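Local atomic coordinates of armadillo repeat protein arm00016 (PDB entry 4D4E), a protein that serves as a computationally designed armadillo repeat scaffold for modular peptide recognition, probably binding extended peptides along its stacked helices. Residues A[46-49]-A[50-53]; A[126-129]-A[130-133]; A[217-221]-A[222-226]. All coordinates share one frame; numbering follows the deposited sequence.

Interaction 1: residues A[46-49]-A[50-53]; sequences QIQK and LIEA
The side-chain amide of Gln48 and the carboxylate of Glu52, one helical turn on, stand nearly perpendicular, their planes 83° apart. CD1 and CG2 of Ile51 both lie to one side of the amide plane, while NE2 of Gln48 meets OE2 of Glu52 in a hydrogen bond of 3.2 Å that is weak, though nearly straight at the hydrogen (172°). At the other end of the same amide, OE1 of Gln48 accepts a hydrogen bond from NE2 of Gln88 and also passes 3.9 Å from CD1 of Ile51. The amide is thus held at both ends, which fixes its rotation and links helix 44-52 to helix 86-94. Gln48 gets there because CG is anti to the backbone N (chi1 -166°) and the chain then bends at the next bond, bringing the amide alongside Glu52 and Ile51. Replacing this glutamine by alanine is likely to leave NE2 of Gln88 without this acceptor and the carboxylate of Glu52 without its weak amide partner. Behind the polar pair, CG2 of Ile47 meets CD1 of Ile51 at 4.0 Å, the two chains crossing at a slant, and both isoleucines also lean on helix 86-94. Leu50 packs instead on Leu36, Ile39 and Ala40 of helix 26-40 and on Met17 of helix 14-20. Beneath the side chains runs the helical ladder: Ile51 N bonds to Ile47 O at 3.0 Å and Glu52 N to Gln48 O at 2.9 Å, while Ala53 N makes a weak bond to Lys49 O as the helix ends. Hydrophobic contacts to flanking helices together with a glutamine link to helix 86-94 place this as the closing turns of helix 44-52 in the right-handed superhelical stack of an armadillo repeat protein.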
# COMPACT_ATOMS: atom_id res chain seq x y z
N GLN A 46 -10.61 9.54 -16.17
CA GLN A 46 -11.74 8.79 -15.64
C GLN A 46 -11.88 8.97 -14.12
O GLN A 46 -12.99 9.19 -13.61
CB GLN A 46 -11.60 7.29 -15.97
CG GLN A 46 -11.70 6.95 -17.46
CD GLN A 46 -13.10 7.11 -18.02
OE1 GLN A 46 -13.87 6.15 -18.08
NE2 GLN A 46 -13.43 8.33 -18.44
N ILE A 47 -10.77 8.89 -13.40
CA ILE A 47 -10.79 9.12 -11.97
C ILE A 47 -11.29 10.52 -11.66
O ILE A 47 -12.02 10.76 -10.69
CB ILE A 47 -9.40 8.84 -11.34
CG1 ILE A 47 -9.11 7.35 -11.42
CG2 ILE A 47 -9.32 9.34 -9.90
CD1 ILE A 47 -7.63 6.99 -11.35
N GLN A 48 -10.94 11.46 -12.53
CA GLN A 48 -11.29 12.85 -12.29
C GLN A 48 -12.78 13.07 -12.41
O GLN A 48 -13.39 13.80 -11.60
CB GLN A 48 -10.49 13.80 -13.23
CG GLN A 48 -10.56 15.23 -12.79
CD GLN A 48 -10.18 15.39 -11.33
OE1 GLN A 48 -9.28 14.69 -10.84
NE2 GLN A 48 -10.84 16.32 -10.63
N LYS A 49 -13.40 12.42 -13.39
CA LYS A 49 -14.84 12.45 -13.51
C LYS A 49 -15.53 11.95 -12.23
O LYS A 49 -16.53 12.51 -11.74
CB LYS A 49 -15.25 11.57 -14.67
CG LYS A 49 -14.46 11.89 -15.94
CD LYS A 49 -15.03 11.22 -17.18
CE LYS A 49 -16.15 12.07 -17.74
NZ LYS A 49 -16.70 11.61 -19.05
N LEU A 50 -14.98 10.88 -11.67
CA LEU A 50 -15.53 10.27 -10.46
C LEU A 50 -15.45 11.20 -9.27
O LEU A 50 -16.41 11.28 -8.48
CB LEU A 50 -14.76 9.00 -10.12
CG LEU A 50 -15.06 7.79 -11.01
CD1 LEU A 50 -14.15 6.64 -10.62
CD2 LEU A 50 -16.54 7.41 -10.93
N ILE A 51 -14.30 11.88 -9.14
CA ILE A 51 -14.11 12.89 -8.13
C ILE A 51 -15.14 14.03 -8.27
O ILE A 51 -15.81 14.42 -7.29
CB ILE A 51 -12.65 13.39 -8.13
CG1 ILE A 51 -11.75 12.30 -7.54
CG2 ILE A 51 -12.53 14.66 -7.30
CD1 ILE A 51 -10.26 12.58 -7.70
N GLU A 52 -15.31 14.50 -9.50
CA GLU A 52 -16.18 15.61 -9.76
C GLU A 52 -17.67 15.27 -9.69
O GLU A 52 -18.50 16.19 -9.55
CB GLU A 52 -15.79 16.23 -11.07
CG GLU A 52 -14.52 17.05 -10.88
CD GLU A 52 -13.89 17.38 -12.19
OE1 GLU A 52 -14.40 16.81 -13.19
OE2 GLU A 52 -12.92 18.18 -12.22
N ALA A 53 -18.00 13.98 -9.73
CA ALA A 53 -19.38 13.56 -9.55
C ALA A 53 -19.65 13.22 -8.07
O ALA A 53 -20.75 12.71 -7.74
CB ALA A 53 -19.73 12.36 -10.45

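Interaction 2: residues A[126-129]-A[130-133]; sequences GNNE and QIQK
Asn127 and Gln130 bring their amides together as a stack: the chains cross at about a right angle, yet the amide planes are only 21° apart, with CG of Asn127 3.7 Å from CD of Gln130. OD1 of Asn127 accepts from Gln130 N at 3.0 Å, and OE1 of Gln130 accepts from Asn127 N at 2.9 Å, the donor standing 37° out of the carbonyl plane. Asn127 can reach over the helix start because its CG sits between the backbone N and the carbonyl carbon (chi1 64°); there OD1 also takes a weak bond from Glu129 N. Gln130 runs extended beyond CG, which carries its OE1 back to the residue before the helix. This reciprocal exchange is a capping box, with Asn127 as the N-cap of helix 128-136, in which OD1 of Asn127 gives the first-turn N-H groups an acceptor that no preceding helical carbonyl could. Gly126 lies against the oxygen of the Gln130 amide, its CA 3.2 Å from OE1 of Gln130; a side chain there would collide with it. NE2 of Gln130 donates to the backbone O of Asn86, tying the cap to helix 86-94, and the buried Gln130 side chain also touches Ile89 and Ile93. On another side of the turn, Asn128 and Ile131 run alongside each other, pointing the same way, with OD1 of Asn128 3.7 Å from CD1 of Ile131. Ordinary helix bonding takes over here, Ile131 N to Asn127 O at 3.0 Å being the first regular link. Gln132 turns its amide away from the cap, where OE1 accepts from Gln172 NE2 and NE2 donates to Glu136; the NE2 of Gln172 also donates to Asn128 O, so the one Gln172 side chain bridges successive turns.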
# COMPACT_ATOMS: atom_id res chain seq x y z
N GLY A 126 2.24 8.30 -3.04
CA GLY A 126 2.03 9.76 -3.21
C GLY A 126 3.23 10.59 -2.71
O GLY A 126 4.38 10.17 -2.78
N ASN A 127 2.96 11.77 -2.17
CA ASN A 127 4.04 12.63 -1.74
C ASN A 127 4.31 12.43 -0.27
O ASN A 127 3.57 11.65 0.36
CB ASN A 127 3.80 14.10 -2.15
CG ASN A 127 2.59 14.72 -1.49
OD1 ASN A 127 2.32 14.53 -0.29
ND2 ASN A 127 1.88 15.53 -2.26
N ASN A 128 5.34 13.10 0.27
CA ASN A 128 5.73 12.97 1.68
C ASN A 128 4.63 13.34 2.67
O ASN A 128 4.55 12.74 3.77
CB ASN A 128 7.07 13.70 1.97
CG ASN A 128 8.24 12.97 1.31
OD1 ASN A 128 8.01 11.85 0.81
ND2 ASN A 128 9.48 13.53 1.34
N GLU A 129 3.75 14.26 2.27
CA GLU A 129 2.66 14.66 3.14
C GLU A 129 1.56 13.60 3.14
O GLU A 129 0.85 13.42 4.14
CB GLU A 129 2.20 16.06 2.79
CG GLU A 129 3.27 17.11 3.18
CD GLU A 129 3.93 16.89 4.57
OE1 GLU A 129 3.30 17.14 5.64
OE2 GLU A 129 5.14 16.49 4.62
N GLN A 130 1.45 12.86 2.05
CA GLN A 130 0.50 11.75 1.99
C GLN A 130 1.02 10.53 2.75
O GLN A 130 0.29 9.92 3.52
CB GLN A 130 0.11 11.53 0.53
CG GLN A 130 -0.44 12.85 -0.02
CD GLN A 130 -0.58 12.85 -1.52
OE1 GLN A 130 0.12 12.11 -2.20
NE2 GLN A 130 -1.54 13.62 -2.04
N ILE A 131 2.31 10.19 2.60
CA ILE A 131 2.95 9.23 3.51
C ILE A 131 2.69 9.58 5.02
O ILE A 131 2.41 8.69 5.88
CB ILE A 131 4.46 9.15 3.27
CG1 ILE A 131 4.75 8.50 1.87
CG2 ILE A 131 5.16 8.39 4.44
CD1 ILE A 131 6.16 8.65 1.32
N GLN A 132 2.90 10.85 5.34
CA GLN A 132 2.71 11.35 6.71
C GLN A 132 1.30 11.10 7.26
O GLN A 132 1.20 10.69 8.41
CB GLN A 132 2.99 12.86 6.75
CG GLN A 132 3.05 13.44 8.15
CD GLN A 132 4.07 12.71 9.03
OE1 GLN A 132 5.11 12.20 8.54
NE2 GLN A 132 3.75 12.61 10.31
N LYS A 133 0.27 11.41 6.46
CA LYS A 133 -1.13 11.18 6.82
C LYS A 133 -1.37 9.70 7.08
O LYS A 133 -2.05 9.35 8.03
CB LYS A 133 -2.09 11.71 5.73
CG LYS A 133 -2.27 13.21 5.76
CD LYS A 133 -2.60 13.69 7.16
CE LYS A 133 -2.56 15.20 7.21
NZ LYS A 133 -3.34 15.72 6.05

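Interaction 3: residues A[217-221]-A[222-226]; sequences KLEEA and GALPA
Backbone hydrogen bonds do most of the work where Leu218 and Glu219 meet Gly222 and Ala223. Leu218 O receives Ala223 N at 3.1 Å in a bond that is straight at the hydrogen, 168°, although the donor stands above the carbonyl plane. The same oxygen takes a weak second bond from Gly222 N, which also donates to Glu219 O at 3.0 Å. With its positive phi of 99°, Gly222 closes helix 212-221 in a Schellman motif and is at once the N-cap of helix 223-229. A side chain at this position would be jammed against Ala221 O, so the backbone angles themselves call for glycine.

A water supplies the next polar link. It donates to Glu219 O at 2.7 Å and accepts from Leu224 N at 3.0 Å, bridging an acceptor in the last turn of one helix to an N-H in the first turn of the next.

Apolar contacts flank this bonding. CD1 of Leu224 lies 3.6 Å from CG of Glu219, the methyl meeting the aliphatic part of the acid while the two chains cross at a slant; both residues also touch Phe249. CB of Leu218 faces CB of Ala223 at 4.3 Å. Leu218 also packs on Leu182, Ile204 and Ile207, and Ala223 packs on Val186.

Two carbonyls and one water take up the N-H groups of Gly222, Ala223 and Leu224, so the chain passes from helix to helix within a single residue, in a turn that rests mainly on backbone polar bonds with apolar contacts beside them.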
# COMPACT_ATOMS: atom_id res chain seq x y z
N LYS A 217 21.55 0.28 11.84
CA LYS A 217 20.34 -0.50 12.17
C LYS A 217 20.11 -1.67 11.14
O LYS A 217 19.78 -2.84 11.56
CB LYS A 217 19.12 0.42 12.22
CG LYS A 217 19.04 1.36 13.43
CD LYS A 217 18.58 0.65 14.70
CE LYS A 217 18.78 1.52 15.94
NZ LYS A 217 17.49 1.95 16.55
N LEU A 218 20.31 -1.36 9.86
CA LEU A 218 20.24 -2.41 8.78
C LEU A 218 21.28 -3.57 8.95
O LEU A 218 20.89 -4.78 8.96
CB LEU A 218 20.31 -1.76 7.40
CG LEU A 218 19.01 -1.01 7.10
CD1 LEU A 218 19.30 -0.06 5.98
CD2 LEU A 218 17.93 -1.99 6.64
N GLU A 219 22.55 -3.21 9.17
CA GLU A 219 23.61 -4.20 9.46
C GLU A 219 23.23 -5.04 10.65
O GLU A 219 23.31 -6.27 10.62
CB GLU A 219 24.95 -3.53 9.72
CG GLU A 219 25.44 -2.73 8.52
CD GLU A 219 26.70 -1.89 8.78
OE1 GLU A 219 27.24 -1.89 9.92
OE2 GLU A 219 27.13 -1.22 7.81
N GLU A 220 22.77 -4.36 11.68
CA GLU A 220 22.20 -5.01 12.85
C GLU A 220 21.10 -5.97 12.55
O GLU A 220 21.06 -7.00 13.15
CB GLU A 220 21.74 -3.97 13.85
CG GLU A 220 22.86 -2.96 14.07
CD GLU A 220 22.86 -2.29 15.44
OE1 GLU A 220 21.77 -1.94 15.94
OE2 GLU A 220 23.96 -2.09 16.00
N ALA A 221 20.19 -5.64 11.64
CA ALA A 221 19.04 -6.49 11.34
C ALA A 221 19.50 -7.73 10.56
O ALA A 221 18.79 -8.72 10.46
CB ALA A 221 17.97 -5.69 10.55
N GLY A 222 20.71 -7.68 10.01
CA GLY A 222 21.23 -8.81 9.23
C GLY A 222 21.08 -8.59 7.73
O GLY A 222 21.13 -9.54 6.98
N ALA A 223 20.90 -7.34 7.30
CA ALA A 223 20.69 -7.06 5.89
C ALA A 223 21.86 -7.49 4.99
O ALA A 223 21.62 -8.00 3.90
CB ALA A 223 20.34 -5.64 5.63
N LEU A 224 23.10 -7.30 5.45
CA LEU A 224 24.25 -7.52 4.57
C LEU A 224 24.42 -8.94 3.99
O LEU A 224 24.60 -9.06 2.77
CB LEU A 224 25.56 -6.98 5.19
CG LEU A 224 25.57 -5.55 5.74
CD1 LEU A 224 26.96 -5.14 6.31
CD2 LEU A 224 25.02 -4.53 4.71
N PRO A 225 24.32 -10.00 4.82
CA PRO A 225 24.45 -11.35 4.28
C PRO A 225 23.28 -11.74 3.43
O PRO A 225 23.43 -12.59 2.54
CB PRO A 225 24.44 -12.25 5.53
CG PRO A 225 24.88 -11.36 6.64
CD PRO A 225 24.30 -10.02 6.31
N ALA A 226 22.11 -11.14 3.72
CA ALA A 226 20.87 -11.48 3.06
C ALA A 226 20.88 -10.85 1.70
O ALA A 226 20.45 -11.47 0.73
CB ALA A 226 19.69 -11.04 3.91
O HOH W 1 24.10 -7.30 8.26

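How the interactions relate
The three contacts come in series along one chain of stacked helices: interaction 1 in helix 44-52, interaction 2 at the start of helix 128-136, and interaction 3 where helix 212-221 passes into helix 223-229. Centres of interactions 1 and 2 lie about 22 Å apart, those of 2 and 3 about 27 Å, and those of 1 and 3 about 45 Å, interactions 1 and 3 lying on opposite sides of the chain's centre. None touches another. Helix 86-94 lies between the first two and contacts both, through Gln88 and Asn86 respectively. Together they sample how an elongated armadillo array starts, bonds and ends its helices, the regularity that a modular peptide-binding design probably relies on.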